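Local coordinates for protein glycine oxidase (Bacillus cereus ATCC 14579, PDB 7CYX) that binds FAD and probably catalyses the oxidation of glycine by oxygen to glyoxylate, ammonium and hydrogen peroxide, probably for thiamine diphosphate biosynthesis, at residues D121-G127 and I142-P148; E314-M318 and A329-H333; V228-V232 and N273-Q277. All blocks are in the same frame, centred on the assembly; numbering follows the deposited sequence.

Interaction 1: residues D121-G127 and I142-P148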
ATOM      1  N   ASP A 121      -5.012 -12.476  27.450  1.00 89.93           N
ATOM      2  CA  ASP A 121      -5.520 -13.815  27.053  1.00 83.12           C
ATOM      3  C   ASP A 121      -4.505 -14.493  26.128  1.00 77.32           C
ATOM      4  O   ASP A 121      -3.931 -13.817  25.278  1.00 78.52           O
ATOM      5  CB  ASP A 121      -6.909 -13.723  26.425  1.00 83.94           C
ATOM      6  CG  ASP A 121      -8.054 -13.666  27.425  1.00 90.40           C
ATOM      7  OD1 ASP A 121      -7.793 -13.721  28.632  1.00 77.14           O
ATOM      8  OD2 ASP A 121      -9.203 -13.569  26.981  1.00 90.04           O
ATOM      9  N   SER A 122      -4.305 -15.791  26.313  1.00 69.63           N
ATOM     10  CA  SER A 122      -3.349 -16.596  25.521  1.00 65.05           C
ATOM     11  C   SER A 122      -3.662 -18.063  25.777  1.00 60.25           C
ATOM     12  O   SER A 122      -4.117 -18.361  26.864  1.00 66.58           O
ATOM     13  CB  SER A 122      -1.950 -16.276  25.908  1.00 66.85           C
ATOM     14  OG  SER A 122      -1.595 -16.961  27.086  1.00 64.44           O
ATOM     15  N   TYR A 123      -3.431 -18.931  24.800  1.00 60.07           N
ATOM     16  CA  TYR A 123      -3.755 -20.367  24.952  1.00 57.87           C
ATOM     17  C   TYR A 123      -2.560 -21.209  24.530  1.00 60.63           C
ATOM     18  O   TYR A 123      -1.934 -20.907  23.531  1.00 69.46           O
ATOM     19  CB  TYR A 123      -4.961 -20.729  24.081  1.00 63.15           C
ATOM     20  CG  TYR A 123      -6.154 -19.846  24.316  1.00 69.26           C
ATOM     21  CD1 TYR A 123      -7.047 -20.113  25.336  1.00 69.77           C
ATOM     22  CD2 TYR A 123      -6.353 -18.709  23.561  1.00 70.04           C
ATOM     23  CE1 TYR A 123      -8.127 -19.290  25.587  1.00 69.39           C
ATOM     24  CE2 TYR A 123      -7.426 -17.873  23.796  1.00 76.53           C
ATOM     25  CZ  TYR A 123      -8.312 -18.163  24.815  1.00 77.19           C
ATOM     26  OH  TYR A 123      -9.358 -17.331  25.057  1.00 82.93           O
ATOM     27  N   PHE A 124      -2.259 -22.249  25.291  1.00 61.04           N
ATOM     28  CA  PHE A 124      -1.145 -23.124  24.883  1.00 61.06           C
ATOM     29  C   PHE A 124      -1.703 -24.127  23.888  1.00 64.65           C
ATOM     30  O   PHE A 124      -2.755 -24.696  24.142  1.00 68.30           O
ATOM     31  CB  PHE A 124      -0.527 -23.866  26.062  1.00 61.74           C
ATOM     32  CG  PHE A 124       0.399 -24.969  25.628  1.00 62.61           C
ATOM     33  CD1 PHE A 124       1.716 -24.704  25.318  1.00 61.37           C
ATOM     34  CD2 PHE A 124      -0.065 -26.257  25.463  1.00 66.57           C
ATOM     35  CE1 PHE A 124       2.556 -25.715  24.897  1.00 60.49           C
ATOM     36  CE2 PHE A 124       0.779 -27.271  25.053  1.00 66.38           C
ATOM     37  CZ  PHE A 124       2.088 -26.995  24.769  1.00 66.48           C
ATOM     38  N   LEU A 125      -1.003 -24.310  22.780  1.00 62.61           N
ATOM     39  CA  LEU A 125      -1.467 -25.262  21.758  1.00 59.36           C
ATOM     40  C   LEU A 125      -0.455 -26.381  21.618  1.00 60.06           C
ATOM     41  O   LEU A 125       0.732 -26.155  21.771  1.00 57.97           O
ATOM     42  CB  LEU A 125      -1.594 -24.535  20.424  1.00 63.09           C
ATOM     43  CG  LEU A 125      -2.954 -23.921  20.140  1.00 62.83           C
ATOM     44  CD1 LEU A 125      -3.171 -22.724  21.028  1.00 64.34           C
ATOM     45  CD2 LEU A 125      -3.034 -23.513  18.686  1.00 70.11           C
ATOM     46  N   THR A 126      -0.972 -27.548  21.293  1.00 61.09           N
ATOM     47  CA  THR A 126      -0.162 -28.745  21.028  1.00 64.47           C
ATOM     48  C   THR A 126       0.356 -28.644  19.586  1.00 63.30           C
ATOM     49  O   THR A 126      -0.221 -27.897  18.805  1.00 63.95           O
ATOM     50  CB  THR A 126      -1.064 -29.951  21.284  1.00 60.30           C
ATOM     51  OG1 THR A 126      -0.265 -31.029  21.748  1.00 71.64           O
ATOM     52  CG2 THR A 126      -1.854 -30.364  20.069  1.00 58.61           C
ATOM     53  N   GLY A 127       1.416 -29.366  19.246  1.00 56.87           N
ATOM     54  CA  GLY A 127       1.933 -29.332  17.870  1.00 52.47           C
ATOM     55  C   GLY A 127       0.850 -29.633  16.861  1.00 51.43           C
ATOM     56  O   GLY A 127       0.710 -28.882  15.919  1.00 46.63           O
ATOM     57  N   ILE A 142       6.369 -28.882  18.603  1.00 53.86           N
ATOM     58  CA  ILE A 142       5.746 -29.783  19.631  1.00 62.75           C
ATOM     59  C   ILE A 142       4.684 -29.025  20.446  1.00 65.37           C
ATOM     60  O   ILE A 142       3.764 -29.647  20.983  1.00 59.71           O
ATOM     61  CB  ILE A 142       6.788 -30.445  20.560  1.00 62.58           C
ATOM     62  CG1 ILE A 142       7.542 -29.437  21.431  1.00 62.26           C
ATOM     63  CG2 ILE A 142       7.738 -31.322  19.765  1.00 64.74           C
ATOM     64  CD1 ILE A 142       8.379 -30.079  22.505  1.00 65.86           C
ATOM     65  N   GLY A 143       4.839 -27.698  20.555  1.00 60.34           N
ATOM     66  CA  GLY A 143       3.834 -26.827  21.132  1.00 59.02           C
ATOM     67  C   GLY A 143       4.008 -25.383  20.701  1.00 56.57           C
ATOM     68  O   GLY A 143       4.929 -25.023  19.957  1.00 57.17           O
ATOM     69  N   ALA A 144       3.121 -24.537  21.204  1.00 56.69           N
ATOM     70  CA  ALA A 144       3.157 -23.120  20.886  1.00 59.10           C
ATOM     71  C   ALA A 144       2.159 -22.387  21.778  1.00 53.60           C
ATOM     72  O   ALA A 144       1.205 -23.006  22.273  1.00 51.52           O
ATOM     73  CB  ALA A 144       2.820 -22.898  19.431  1.00 62.54           C
ATOM     74  N   VAL A 145       2.397 -21.082  21.957  1.00 50.69           N
ATOM     75  CA  VAL A 145       1.496 -20.205  22.653  1.00 50.14           C
ATOM     76  C   VAL A 145       0.896 -19.265  21.614  1.00 53.44           C
ATOM     77  O   VAL A 145       1.627 -18.593  20.904  1.00 54.02           O
ATOM     78  CB  VAL A 145       2.193 -19.430  23.785  1.00 58.23           C
ATOM     79  CG1 VAL A 145       1.276 -18.400  24.426  1.00 62.31           C
ATOM     80  CG2 VAL A 145       2.721 -20.359  24.857  1.00 58.26           C
ATOM     81  N   TYR A 146      -0.440 -19.262  21.543  1.00 54.93           N
ATOM     82  CA  TYR A 146      -1.182 -18.399  20.682  1.00 55.45           C
ATOM     83  C   TYR A 146      -1.742 -17.226  21.497  1.00 55.71           C
ATOM     84  O   TYR A 146      -2.343 -17.421  22.554  1.00 63.06           O
ATOM     85  CB  TYR A 146      -2.278 -19.191  19.974  1.00 59.43           C
ATOM     86  CG  TYR A 146      -3.107 -18.359  19.031  1.00 58.87           C
ATOM     87  CD1 TYR A 146      -2.556 -17.861  17.866  1.00 55.01           C
ATOM     88  CD2 TYR A 146      -4.430 -18.052  19.309  1.00 61.54           C
ATOM     89  CE1 TYR A 146      -3.296 -17.081  16.994  1.00 59.69           C
ATOM     90  CE2 TYR A 146      -5.187 -17.275  18.445  1.00 61.45           C
ATOM     91  CZ  TYR A 146      -4.615 -16.787  17.283  1.00 59.21           C
ATOM     92  OH  TYR A 146      -5.331 -16.023  16.419  1.00 52.13           O
ATOM     93  N   TYR A 147      -1.517 -16.010  20.988  1.00 52.75           N
ATOM     94  CA  TYR A 147      -2.068 -14.783  21.530  1.00 54.15           C
ATOM     95  C   TYR A 147      -3.061 -14.189  20.534  1.00 51.80           C
ATOM     96  O   TYR A 147      -2.651 -13.495  19.611  1.00 59.28           O
ATOM     97  CB  TYR A 147      -0.956 -13.766  21.794  1.00 53.86           C
ATOM     98  CG  TYR A 147       0.167 -14.257  22.668  1.00 56.41           C
ATOM     99  CD1 TYR A 147       0.116 -14.120  24.044  1.00 60.70           C
ATOM    100  CD2 TYR A 147       1.298 -14.842  22.123  1.00 57.41           C
ATOM    101  CE1 TYR A 147       1.154 -14.553  24.857  1.00 62.55           C
ATOM    102  CE2 TYR A 147       2.351 -15.267  22.921  1.00 58.52           C
ATOM    103  CZ  TYR A 147       2.282 -15.120  24.294  1.00 61.89           C
ATOM    104  OH  TYR A 147       3.310 -15.538  25.091  1.00 71.32           O
ATOM    105  N   PRO A 148      -4.389 -14.374  20.702  1.00 51.13           N
ATOM    106  CA  PRO A 148      -5.346 -13.957  19.675  1.00 59.07           C
ATOM    107  C   PRO A 148      -5.386 -12.444  19.417  1.00 56.60           C
ATOM    108  O   PRO A 148      -5.795 -12.052  18.343  1.00 63.97           O
ATOM    109  CB  PRO A 148      -6.734 -14.384  20.183  1.00 54.95           C
ATOM    110  CG  PRO A 148      -6.491 -15.081  21.516  1.00 56.01           C
ATOM    111  CD  PRO A 148      -5.050 -14.856  21.919  1.00 49.82           C
TER
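Phe124 lies over the neighbouring strand, along the backbone of Gly143 and Ala144. Its CG is anti to the backbone N (chi1 168°), which swings the ring across to that strand. CD1 then sits 3.5 Å from Ala144 O, and CZ is 4.0 Å from Gly143 CA. Gly143 has no side chain, so the far end of the ring comes down on bare backbone. Val145 CG2 meets the same ring at its edge.

Strand 123-126 is an outermost strand of the eight-stranded mixed sheet, and 143-147 is its antiparallel neighbour. Tyr123 and Leu125 are the hydrogen-bonded partners of Tyr146 and Ala144. The bond from Leu125 N to Ala144 O is short and straight, 2.6 Å with an N-H...O angle of 175°. Beyond it, Gly127 N gives a weak bond to Ile142 O. Ile142 and Gly143 both face Ala99 on the next strand, a classic beta bulge.

The face with Leu125 and Tyr146 is turned partly to helix 127-133. These two side chains run side by side in the same direction, with Leu125 CD1 3.8 Å from Tyr146 CB. Tyr146 reaches on to Lys93 O through its hydroxyl, and Lys133 makes a cation-pi contact with its ring. Tyr123 crosses Pro148 at about a right angle. The proline CG meets the ring edge in plane, 3.7 Å from Tyr123 CE2.

Helix 102-116 lies against the face with Phe124 and Val145. Just before the strand begins, Ser122 CB packs 3.5 Å from Tyr147 CD1. The Tyr147 hydroxyl is hydrogen-bonded to Arg97 NE.

The contact is therefore polar in its backbone and largely apolar in its side chains. Main-chain bonds fix the register, while the hydroxyls of Tyr146 and Tyr147 find partners outside the pair.

Interaction 2: residues E314-M318 and A329-H333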
ATOM      1  N   GLU A 314      19.350   1.604  27.889  1.00 52.41           N
ATOM      2  CA  GLU A 314      18.498   0.417  27.591  1.00 59.56           C
ATOM      3  C   GLU A 314      16.996   0.719  27.642  1.00 55.60           C
ATOM      4  O   GLU A 314      16.213  -0.193  27.879  1.00 52.66           O
ATOM      5  CB  GLU A 314      18.825  -0.737  28.525  1.00 69.99           C
ATOM      6  CG  GLU A 314      20.131  -1.406  28.209  1.00 72.63           C
ATOM      7  CD  GLU A 314      20.285  -2.643  29.058  1.00 77.72           C
ATOM      8  OE1 GLU A 314      20.290  -2.506  30.284  1.00 77.35           O
ATOM      9  OE2 GLU A 314      20.361  -3.728  28.486  1.00 83.85           O
ATOM     10  N   ALA A 315      16.634   1.959  27.371  1.00 52.15           N
ATOM     11  CA  ALA A 315      15.245   2.432  27.364  1.00 51.78           C
ATOM     12  C   ALA A 315      15.255   3.718  26.559  1.00 46.30           C
ATOM     13  O   ALA A 315      16.200   4.457  26.674  1.00 50.37           O
ATOM     14  CB  ALA A 315      14.799   2.678  28.771  1.00 53.94           C
ATOM     15  N   PRO A 316      14.223   4.024  25.765  1.00 51.61           N
ATOM     16  CA  PRO A 316      14.240   5.232  24.978  1.00 52.08           C
ATOM     17  C   PRO A 316      14.199   6.492  25.845  1.00 52.98           C
ATOM     18  O   PRO A 316      13.634   6.472  26.897  1.00 47.28           O
ATOM     19  CB  PRO A 316      12.931   5.127  24.191  1.00 61.58           C
ATOM     20  CG  PRO A 316      12.056   4.269  25.051  1.00 56.24           C
ATOM     21  CD  PRO A 316      13.001   3.254  25.633  1.00 53.44           C
ATOM     22  N   TYR A 317      14.833   7.547  25.359  1.00 46.05           N
ATOM     23  CA  TYR A 317      14.790   8.840  26.062  1.00 46.04           C
ATOM     24  C   TYR A 317      13.594   9.595  25.507  1.00 47.12           C
ATOM     25  O   TYR A 317      13.568   9.862  24.329  1.00 49.71           O
ATOM     26  CB  TYR A 317      16.058   9.638  25.800  1.00 47.05           C
ATOM     27  CG  TYR A 317      17.337   8.859  25.909  1.00 48.54           C
ATOM     28  CD1 TYR A 317      17.859   8.222  24.811  1.00 42.66           C
ATOM     29  CD2 TYR A 317      18.036   8.782  27.097  1.00 50.73           C
ATOM     30  CE1 TYR A 317      19.040   7.521  24.890  1.00 54.90           C
ATOM     31  CE2 TYR A 317      19.217   8.075  27.197  1.00 52.83           C
ATOM     32  CZ  TYR A 317      19.726   7.450  26.082  1.00 53.62           C
ATOM     33  OH  TYR A 317      20.891   6.757  26.120  1.00 57.49           O
ATOM     34  N   MET A 318      12.604   9.841  26.350  1.00 54.38           N
ATOM     35  CA  MET A 318      11.376  10.570  25.964  1.00 50.81           C
ATOM     36  C   MET A 318      11.164  11.678  26.991  1.00 52.44           C
ATOM     37  O   MET A 318      10.671  11.380  28.073  1.00 53.27           O
ATOM     38  CB  MET A 318      10.182   9.623  25.990  1.00 50.90           C
ATOM     39  CG  MET A 318      10.462   8.306  25.337  1.00 53.80           C
ATOM     40  SD  MET A 318       9.060   7.762  24.389  1.00 65.55           S
ATOM     41  CE  MET A 318       8.343   6.598  25.537  1.00 68.94           C
ATOM     42  N   ALA A 329      13.643  15.126  23.477  1.00 47.96           N
ATOM     43  CA  ALA A 329      14.280  13.911  22.978  1.00 51.55           C
ATOM     44  C   ALA A 329      13.236  12.800  22.907  1.00 49.51           C
ATOM     45  O   ALA A 329      12.373  12.730  23.780  1.00 53.13           O
ATOM     46  CB  ALA A 329      15.414  13.502  23.894  1.00 48.96           C
ATOM     47  N   CYS A 330      13.369  11.929  21.899  1.00 48.46           N
ATOM     48  CA  CYS A 330      12.469  10.804  21.671  1.00 48.97           C
ATOM     49  C   CYS A 330      13.141   9.809  20.707  1.00 50.47           C
ATOM     50  O   CYS A 330      12.807   9.769  19.542  1.00 48.55           O
ATOM     51  CB  CYS A 330      11.106  11.289  21.167  1.00 50.54           C
ATOM     52  SG  CYS A 330       9.796  10.039  21.285  1.00 48.84           S
ATOM     53  N   THR A 331      14.084   9.006  21.234  1.00 50.73           N
ATOM     54  CA  THR A 331      14.827   7.975  20.482  1.00 51.27           C
ATOM     55  C   THR A 331      15.405   6.941  21.440  1.00 50.38           C
ATOM     56  O   THR A 331      15.561   7.212  22.604  1.00 53.77           O
ATOM     57  CB  THR A 331      16.040   8.508  19.705  1.00 48.02           C
ATOM     58  OG1 THR A 331      16.484   9.659  20.419  1.00 49.25           O
ATOM     59  CG2 THR A 331      15.712   8.843  18.269  1.00 56.37           C
ATOM     60  N   GLY A 332      15.742   5.776  20.884  1.00 50.93           N
ATOM     61  CA  GLY A 332      16.327   4.673  21.603  1.00 50.31           C
ATOM     62  C   GLY A 332      15.311   3.590  21.891  1.00 50.57           C
ATOM     63  O   GLY A 332      15.395   2.963  22.934  1.00 53.86           O
ATOM     64  N   HIS A 333      14.384   3.362  20.946  1.00 46.30           N
ATOM     65  CA  HIS A 333      13.274   2.433  21.114  1.00 44.14           C
ATOM     66  C   HIS A 333      13.693   1.009  20.741  1.00 45.41           C
ATOM     67  O   HIS A 333      12.925   0.050  20.927  1.00 45.23           O
ATOM     68  CB  HIS A 333      12.067   2.885  20.274  1.00 46.89           C
ATOM     69  CG  HIS A 333      11.412   4.139  20.752  1.00 40.97           C
ATOM     70  ND1 HIS A 333      11.920   5.373  20.463  1.00 38.60           N
ATOM     71  CD2 HIS A 333      10.290   4.340  21.488  1.00 41.75           C
ATOM     72  CE1 HIS A 333      11.129   6.310  20.971  1.00 44.47           C
ATOM     73  NE2 HIS A 333      10.121   5.701  21.627  1.00 42.40           N
TER
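Pro316 and His333 pack together at the open end of a beta hairpin made by strands 317-318 and 327-331. The hairpin lies at one edge of the mixed sheet that carries the Rossmann-type nucleotide-binding part of the fold. Thr331 touches the bound FAD, and the Tyr317 ring stacks with Trp223.

The backbone bonds join Tyr317 and Thr331. Tyr317 N donates to Thr331 O at 2.9 Å, and Thr331 N returns a longer bond to Tyr317 O at 3.3 Å. Cys330 and Thr331 both face Tyr317, which makes a classic beta bulge. CA-H...O contacts run from Cys330 CA to Tyr317 O and from Met318 CA to Ala329 O.

Polar side-chain ends look elsewhere. Tyr317 OH bonds to Gly224 O, and His333 NE2 to Ser344 OG on helix 341-352.

Other contacts are apolar or involve sulfur. Met318 SD lies 3.9 Å from Cys330 SG and 3.6 Å from His333 NE2, approaching the imidazole obliquely. His333 CG stands beside its backbone N (chi1 -69°), which brings the ring back to Pro316. The two side chains cross at about a right angle. In this CH-pi contact Pro316 CB stands over the centre of the His333 ring, 3.7 Å from the centroid and 1° off the ring normal.

Interaction 3: residues V228-V232 and N273-Q277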
ATOM      1  N   VAL A 228      22.027  -1.393  16.006  1.00 44.02           N
ATOM      2  CA  VAL A 228      22.151  -2.823  16.046  1.00 43.74           C
ATOM      3  C   VAL A 228      21.604  -3.361  14.726  1.00 41.96           C
ATOM      4  O   VAL A 228      20.409  -3.358  14.492  1.00 45.81           O
ATOM      5  CB  VAL A 228      21.485  -3.410  17.304  1.00 46.44           C
ATOM      6  CG1 VAL A 228      21.559  -4.923  17.323  1.00 45.92           C
ATOM      7  CG2 VAL A 228      22.098  -2.816  18.577  1.00 44.24           C
ATOM      8  N   LYS A 229      22.535  -3.736  13.837  1.00 41.43           N
ATOM      9  CA  LYS A 229      22.214  -4.043  12.469  1.00 41.36           C
ATOM     10  C   LYS A 229      21.374  -5.320  12.478  1.00 36.72           C
ATOM     11  O   LYS A 229      21.626  -6.200  13.257  1.00 36.11           O
ATOM     12  CB  LYS A 229      23.490  -4.168  11.627  1.00 38.20           C
ATOM     13  CG  LYS A 229      23.374  -5.046  10.387  1.00 34.60           C
ATOM     14  CD  LYS A 229      24.680  -5.126   9.617  1.00 33.78           C
ATOM     15  CE  LYS A 229      24.542  -5.792   8.262  1.00 35.77           C
ATOM     16  NZ  LYS A 229      25.835  -5.872   7.536  1.00 42.14           N
ATOM     17  N   GLY A 230      20.348  -5.371  11.629  1.00 38.10           N
ATOM     18  CA  GLY A 230      19.556  -6.595  11.444  1.00 38.04           C
ATOM     19  C   GLY A 230      19.279  -6.826   9.979  1.00 40.96           C
ATOM     20  O   GLY A 230      18.902  -5.873   9.283  1.00 43.52           O
ATOM     21  N   GLU A 231      19.515  -8.066   9.526  1.00 41.40           N
ATOM     22  CA  GLU A 231      19.371  -8.466   8.150  1.00 42.42           C
ATOM     23  C   GLU A 231      18.105  -9.298   8.048  1.00 41.33           C
ATOM     24  O   GLU A 231      17.868 -10.122   8.926  1.00 42.68           O
ATOM     25  CB  GLU A 231      20.552  -9.317   7.676  1.00 45.72           C
ATOM     26  CG  GLU A 231      21.803  -8.525   7.379  1.00 47.91           C
ATOM     27  CD  GLU A 231      23.095  -9.248   7.704  1.00 51.63           C
ATOM     28  OE1 GLU A 231      23.246  -9.665   8.874  1.00 47.36           O
ATOM     29  OE2 GLU A 231      23.935  -9.405   6.778  1.00 49.70           O
ATOM     30  N   VAL A 232      17.311  -9.048   6.993  1.00 42.40           N
ATOM     31  CA  VAL A 232      16.081  -9.760   6.780  1.00 46.93           C
ATOM     32  C   VAL A 232      15.908 -10.107   5.296  1.00 48.44           C
ATOM     33  O   VAL A 232      16.480  -9.479   4.409  1.00 50.45           O
ATOM     34  CB  VAL A 232      14.867  -9.036   7.391  1.00 49.31           C
ATOM     35  CG1 VAL A 232      15.234  -7.734   8.077  1.00 48.31           C
ATOM     36  CG2 VAL A 232      13.732  -8.844   6.405  1.00 50.91           C
ATOM     37  N   ASN A 273      26.612  -0.387   8.902  1.00 47.72           N
ATOM     38  CA  ASN A 273      26.699  -1.115   7.638  1.00 46.91           C
ATOM     39  C   ASN A 273      25.348  -1.711   7.197  1.00 44.76           C
ATOM     40  O   ASN A 273      24.781  -2.540   7.900  1.00 54.37           O
ATOM     41  CB  ASN A 273      27.713  -2.246   7.734  1.00 45.76           C
ATOM     42  CG  ASN A 273      28.173  -2.657   6.364  1.00 45.31           C
ATOM     43  OD1 ASN A 273      29.015  -1.991   5.776  1.00 53.85           O
ATOM     44  ND2 ASN A 273      27.571  -3.695   5.825  1.00 44.30           N
ATOM     45  N   LYS A 274      24.872  -1.336   5.998  1.00 43.93           N
ATOM     46  CA  LYS A 274      23.562  -1.771   5.487  1.00 47.14           C
ATOM     47  C   LYS A 274      23.668  -2.853   4.388  1.00 48.71           C
ATOM     48  O   LYS A 274      22.672  -3.136   3.760  1.00 56.46           O
ATOM     49  CB  LYS A 274      22.780  -0.600   4.893  1.00 47.22           C
ATOM     50  CG  LYS A 274      22.678   0.677   5.728  1.00 54.46           C
ATOM     51  CD  LYS A 274      21.352   0.926   6.445  1.00 52.57           C
ATOM     52  CE  LYS A 274      20.114   0.817   5.578  1.00 53.79           C
ATOM     53  NZ  LYS A 274      19.562   2.143   5.216  1.00 55.96           N
ATOM     54  N   THR A 275      24.855  -3.429   4.128  1.00 50.07           N
ATOM     55  CA  THR A 275      25.015  -4.614   3.251  1.00 42.02           C
ATOM     56  C   THR A 275      24.533  -5.877   3.974  1.00 41.51           C
ATOM     57  O   THR A 275      24.546  -5.926   5.178  1.00 44.19           O
ATOM     58  CB  THR A 275      26.481  -4.872   2.846  1.00 44.63           C
ATOM     59  OG1 THR A 275      27.280  -5.199   4.000  1.00 45.09           O
ATOM     60  CG2 THR A 275      27.134  -3.705   2.128  1.00 42.69           C
ATOM     61  N   VAL A 276      24.257  -6.935   3.212  1.00 41.97           N
ATOM     62  CA  VAL A 276      23.795  -8.196   3.712  1.00 45.29           C
ATOM     63  C   VAL A 276      24.852  -9.249   3.367  1.00 45.58           C
ATOM     64  O   VAL A 276      25.174  -9.446   2.203  1.00 47.53           O
ATOM     65  CB  VAL A 276      22.424  -8.555   3.094  1.00 44.49           C
ATOM     66  CG1 VAL A 276      21.927  -9.928   3.519  1.00 44.46           C
ATOM     67  CG2 VAL A 276      21.368  -7.492   3.380  1.00 44.85           C
ATOM     68  N   GLN A 277      25.347  -9.948   4.388  1.00 46.70           N
ATOM     69  CA  GLN A 277      26.345 -10.992   4.203  1.00 45.96           C
ATOM     70  C   GLN A 277      25.637 -12.270   3.790  1.00 43.40           C
ATOM     71  O   GLN A 277      24.556 -12.568   4.285  1.00 46.74           O
ATOM     72  CB  GLN A 277      27.166 -11.211   5.474  1.00 44.24           C
ATOM     73  CG  GLN A 277      28.264 -10.186   5.643  1.00 43.39           C
ATOM     74  CD  GLN A 277      27.730  -8.782   5.596  1.00 43.48           C
ATOM     75  OE1 GLN A 277      27.133  -8.302   6.554  1.00 48.62           O
ATOM     76  NE2 GLN A 277      27.966  -8.103   4.483  1.00 44.81           N
TER
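Lys229 NZ is held by two oxygens of the loop 273-277. It donates to Thr275 O at 2.7 Å and to Gln277 OE1 at 2.9 Å. The ammonium lies in the plane of the Gln277 amide, on a lone pair of OE1. At the Thr275 carbonyl it lies out of the plane, tilted by 25°.

The lysine reaches this place as a nearly straight rod. CG is anti to the backbone N (chi1 154°), and the chain stays extended beyond it, which carries NZ out to the loop. On the way its methylene carbons pass the carbonyl of Asn273, with CD 3.1 Å from Asn273 O. The Gln277 side chain comes in across the lysine at about a right angle, bent at chi2 so that its amide turns back to the ammonium.

Glu231 is two residues further along strand 225-236 and also points to the loop. Its OE2 accepts a bond from Gln277 N at 2.8 Å, with an N-H...O angle of 163°. The same oxygen is 3.3 Å from Val276 CA. The Glu231 and Val276 side chains slide past each other in opposite directions, with Glu231 CG 4.1 Å from Val276 CG1. The other carboxylate oxygen, OE1, has partners outside the two segments: a salt bridge to Lys268 and hydrogen bonds to Thr266 and Ser280.

Gln277 immediately precedes helix 278-291, so the contact fastens the start of that helix to the large mixed sheet. Val232, at the end of the strand segment, touches FAD and belongs to its pocket.

The chemistry is complementary. The lysine donates to one main-chain carbonyl and one side-chain amide oxygen, and the glutamate accepts a loop N-H. The N-H of Gln277 at the N-cap position and the Lys268 ammonium probably favour the charged form of Glu231.

Overall arrangement
From the N terminus the contacts follow one another as interaction 1, interaction 3 and interaction 2. None nests in or crosses another. Interaction 1 closes a short loop that holds helix 127-133 and pairs outermost strand 123-126 with its neighbour 143-147 in the eight-stranded sheet. Interaction 3 closes a longer excursion through strands 246-248, 251-256 and 260-269, and joins that same sheet to the loop before helix 278-291. Interaction 2 closes a hairpin in the other, six-stranded sheet. Interactions 2 and 3 each include a residue that touches FAD, and their nearest atoms are about 9 Å apart. Interaction 1 is remote, its centre about 32 Å from that of interaction 2.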